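Local coordinates for protein phosphoserine aminotransferase SerC (Cytophaga hutchinsonii ATCC 33406, PDB 3FFR) that probably catalyses the pyridoxal-phosphate-dependent transfer of an amino group from glutamate to 3-phosphohydroxypyruvate, making phosphoserine for serine biosynthesis, at residues Val149-Thr154 with Ala295-Met300. Residues are numbered along the deposited sequence; the frame is centred on the assembly and turned at random.
Sequences VEDINT and AKLRSM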
ATOM      1  N   VAL A 149       6.384  28.586  -2.729  1.00 28.49           N
ATOM      2  CA  VAL A 149       6.331  28.673  -1.264  1.00 28.11           C
ATOM      3  C   VAL A 149       5.921  30.060  -0.786  1.00 27.90           C
ATOM      4  O   VAL A 149       5.150  30.190   0.161  1.00 28.86           O
ATOM      5  CB  VAL A 149       7.655  28.173  -0.626  1.00 28.50           C
ATOM      6  CG1 VAL A 149       7.715  28.480   0.880  1.00 28.00           C
ATOM      7  CG2 VAL A 149       7.793  26.633  -0.859  1.00 25.52           C
ATOM      8  N   GLU A 150       6.381  31.101  -1.480  1.00 28.45           N
ATOM      9  CA  GLU A 150       6.055  32.461  -1.061  1.00 31.87           C
ATOM     10  C   GLU A 150       4.551  32.689  -1.150  1.00 29.62           C
ATOM     11  O   GLU A 150       3.972  33.415  -0.344  1.00 29.91           O
ATOM     12  CB  GLU A 150       6.829  33.537  -1.858  1.00 34.64           C
ATOM     13  CG  GLU A 150       6.554  33.570  -3.349  1.00 45.94           C
ATOM     14  CD  GLU A 150       7.358  34.655  -4.057  1.00 60.49           C
ATOM     15  OE1 GLU A 150       7.983  35.484  -3.350  1.00 61.38           O
ATOM     16  OE2 GLU A 150       7.353  34.676  -5.309  1.00 72.84           O
ATOM     17  N   ASP A 151       3.920  32.037  -2.115  1.00 28.11           N
ATOM     18  CA  ASP A 151       2.452  32.161  -2.283  1.00 27.26           C
ATOM     19  C   ASP A 151       1.742  31.290  -1.232  1.00 28.69           C
ATOM     20  O   ASP A 151       0.740  31.675  -0.619  1.00 28.79           O
ATOM     21  CB  ASP A 151       2.010  31.801  -3.700  1.00 27.12           C
ATOM     22  CG  ASP A 151       2.420  32.855  -4.761  1.00 29.04           C
ATOM     23  OD1 ASP A 151       2.804  34.001  -4.425  1.00 33.68           O
ATOM     24  OD2 ASP A 151       2.322  32.501  -5.941  1.00 33.48           O
ATOM     25  N   ILE A 152       2.283  30.096  -1.017  1.00 29.05           N
ATOM     26  CA  ILE A 152       1.732  29.187   0.012  1.00 27.38           C
ATOM     27  C   ILE A 152       1.692  29.898   1.373  1.00 29.28           C
ATOM     28  O   ILE A 152       0.742  29.780   2.162  1.00 29.30           O
ATOM     29  CB  ILE A 152       2.585  27.891   0.113  1.00 28.16           C
ATOM     30  CG1 ILE A 152       2.299  27.066  -1.161  1.00 31.87           C
ATOM     31  CG2 ILE A 152       2.260  27.069   1.420  1.00 26.24           C
ATOM     32  CD1 ILE A 152       2.915  25.753  -1.305  1.00 29.97           C
ATOM     33  N   ASN A 153       2.753  30.650   1.622  1.00 28.99           N
ATOM     34  CA  ASN A 153       2.948  31.311   2.907  1.00 28.28           C
ATOM     35  C   ASN A 153       1.930  32.392   3.212  1.00 29.32           C
ATOM     36  O   ASN A 153       1.851  32.863   4.349  1.00 29.85           O
ATOM     37  CB  ASN A 153       4.363  31.916   3.021  1.00 28.05           C
ATOM     38  CG  ASN A 153       5.435  30.867   3.239  1.00 28.17           C
ATOM     39  OD1 ASN A 153       5.134  29.708   3.538  1.00 30.58           O
ATOM     40  ND2 ASN A 153       6.699  31.276   3.106  1.00 31.99           N
ATOM     41  N   THR A 154       1.170  32.785   2.202  1.00 27.93           N
ATOM     42  CA  THR A 154       0.185  33.853   2.378  1.00 29.02           C
ATOM     43  C   THR A 154      -1.104  33.358   2.987  1.00 29.91           C
ATOM     44  O   THR A 154      -1.937  34.145   3.428  1.00 30.41           O
ATOM     45  CB  THR A 154      -0.198  34.556   1.064  1.00 28.21           C
ATOM     46  OG1 THR A 154      -0.878  33.648   0.190  1.00 30.90           O
ATOM     47  CG2 THR A 154       1.022  35.162   0.390  1.00 29.37           C
ATOM     48  N   ALA A 295       5.359  32.743 -16.039  1.00 28.61           N
ATOM     49  CA  ALA A 295       6.650  32.081 -15.803  1.00 29.37           C
ATOM     50  C   ALA A 295       6.909  31.767 -14.356  1.00 30.73           C
ATOM     51  O   ALA A 295       7.545  30.760 -14.041  1.00 30.00           O
ATOM     52  CB  ALA A 295       7.838  32.916 -16.417  1.00 31.77           C
ATOM     53  N   LYS A 296       6.380  32.599 -13.457  1.00 29.98           N
ATOM     54  CA  LYS A 296       6.624  32.392 -12.026  0.50 29.90           C
ATOM     55  C   LYS A 296       5.946  31.137 -11.549  1.00 29.08           C
ATOM     56  O   LYS A 296       6.374  30.530 -10.576  1.00 30.28           O
ATOM     57  CB  LYS A 296       6.147  33.564 -11.144  0.50 28.77           C
ATOM     58  CG  LYS A 296       6.018  33.184  -9.638  0.50 35.30           C
ATOM     59  CD  LYS A 296       5.346  34.279  -8.784  0.50 34.69           C
ATOM     60  CE  LYS A 296       4.922  33.827  -7.366  0.50 29.50           C
ATOM     61  NZ  LYS A 296       4.335  35.004  -6.576  0.50 33.16           N
ATOM     62  N   LEU A 297       4.909  30.729 -12.258  1.00 26.83           N
ATOM     63  CA  LEU A 297       4.116  29.579 -11.814  1.00 27.86           C
ATOM     64  C   LEU A 297       4.372  28.283 -12.565  1.00 28.93           C
ATOM     65  O   LEU A 297       3.661  27.293 -12.395  1.00 27.17           O
ATOM     66  CB  LEU A 297       2.617  29.949 -11.853  1.00 29.04           C
ATOM     67  CG  LEU A 297       2.211  31.189 -11.048  1.00 27.67           C
ATOM     68  CD1 LEU A 297       0.696  31.434 -11.173  1.00 28.05           C
ATOM     69  CD2 LEU A 297       2.681  31.094  -9.588  1.00 28.05           C
ATOM     70  N   ARG A 298       5.402  28.292 -13.392  1.00 28.26           N
ATOM     71  CA  ARG A 298       5.754  27.101 -14.135  1.00 27.15           C
ATOM     72  C   ARG A 298       6.527  26.145 -13.238  1.00 26.79           C
ATOM     73  O   ARG A 298       7.456  26.553 -12.519  1.00 29.39           O
ATOM     74  CB  ARG A 298       6.605  27.460 -15.343  1.00 29.13           C
ATOM     75  CG  ARG A 298       5.866  28.253 -16.389  1.00 28.24           C
ATOM     76  CD  ARG A 298       6.808  28.663 -17.496  1.00 28.76           C
ATOM     77  NE  ARG A 298       6.141  29.641 -18.358  1.00 30.06           N
ATOM     78  CZ  ARG A 298       6.777  30.474 -19.165  1.00 32.55           C
ATOM     79  NH1 ARG A 298       8.088  30.455 -19.201  1.00 29.55           N
ATOM     80  NH2 ARG A 298       6.095  31.355 -19.879  1.00 28.62           N
ATOM     81  N   SER A 299       6.130  24.880 -13.282  1.00 28.27           N
ATOM     82  CA  SER A 299       6.787  23.859 -12.463  1.00 26.78           C
ATOM     83  C   SER A 299       8.223  23.611 -12.837  1.00 29.59           C
ATOM     84  O   SER A 299       8.556  23.551 -14.023  1.00 30.13           O
ATOM     85  CB  SER A 299       6.040  22.519 -12.579  1.00 27.89           C
ATOM     86  OG  SER A 299       6.700  21.496 -11.830  1.00 26.85           O
HETATM   87  N   MSE A 300       9.078  23.500 -11.833  1.00 27.53           N
HETATM   88  CA  MSE A 300      10.490  23.138 -12.054  1.00 29.13           C
HETATM   89  C   MSE A 300      10.708  21.609 -12.182  1.00 29.23           C
HETATM   90  O   MSE A 300      11.747  21.152 -12.686  1.00 27.99           O
HETATM   91  CB  MSE A 300      11.358  23.672 -10.899  1.00 29.68           C
HETATM   92  CG  MSE A 300      11.399  25.142 -10.730  1.00 33.29           C
HETATM   93 SE   MSE A 300      12.668  25.848 -12.105  0.75 37.04          SE
HETATM   94  CE  MSE A 300      12.730  27.686 -11.451  1.00 39.69           C
TER
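Lys296 NZ is gripped by two carboxylates from the helix 149-152, those of Asp151 and Glu150, in a three-residue salt-bridge network. It belongs to one of two modelled positions of the lysine side chain, so it is probably not made all the time. The short bond runs from Lys296 NZ to Asp151 OD1, 2.8 Å, meeting that oxygen on its syn side but 23° out of the carboxylate plane. Because the ammonium sits in front of both oxygens, it also makes a weak bond of 3.3 Å to Asp151 OD2. Glu150 OE2 adds another weak bond to Lys296 NZ, also 3.3 Å, and is weakly bonded as well to a hexaoxaicosanediol molecule, probably from the crystallisation liquor.

The nearest CA atoms of the two segments, those of Asp151 and Leu297, are 10.0 Å apart, and Lys296, next to Leu297, has the length to cross. Its extended chain, with CG anti to the backbone N (chi1 163°), comes from the opposite direction and lays CE as well as NZ against Asp151 OD2 and Glu150 OE2. In this class-V aminotransferase chain the contact ties the short helix after strand 145-146 of the two-stranded hairpin to the 3-10 turn and loop between strands 288-290 and 302-307 of the five-stranded sheet. Asp151 is buried, and the lysine supplies a countercharge there that would probably favour its ionised form. Leu297 CD2 lies 3.9 Å from Asp151 OD2, and the Leu297 side chain also touches Tyr121 and Val145.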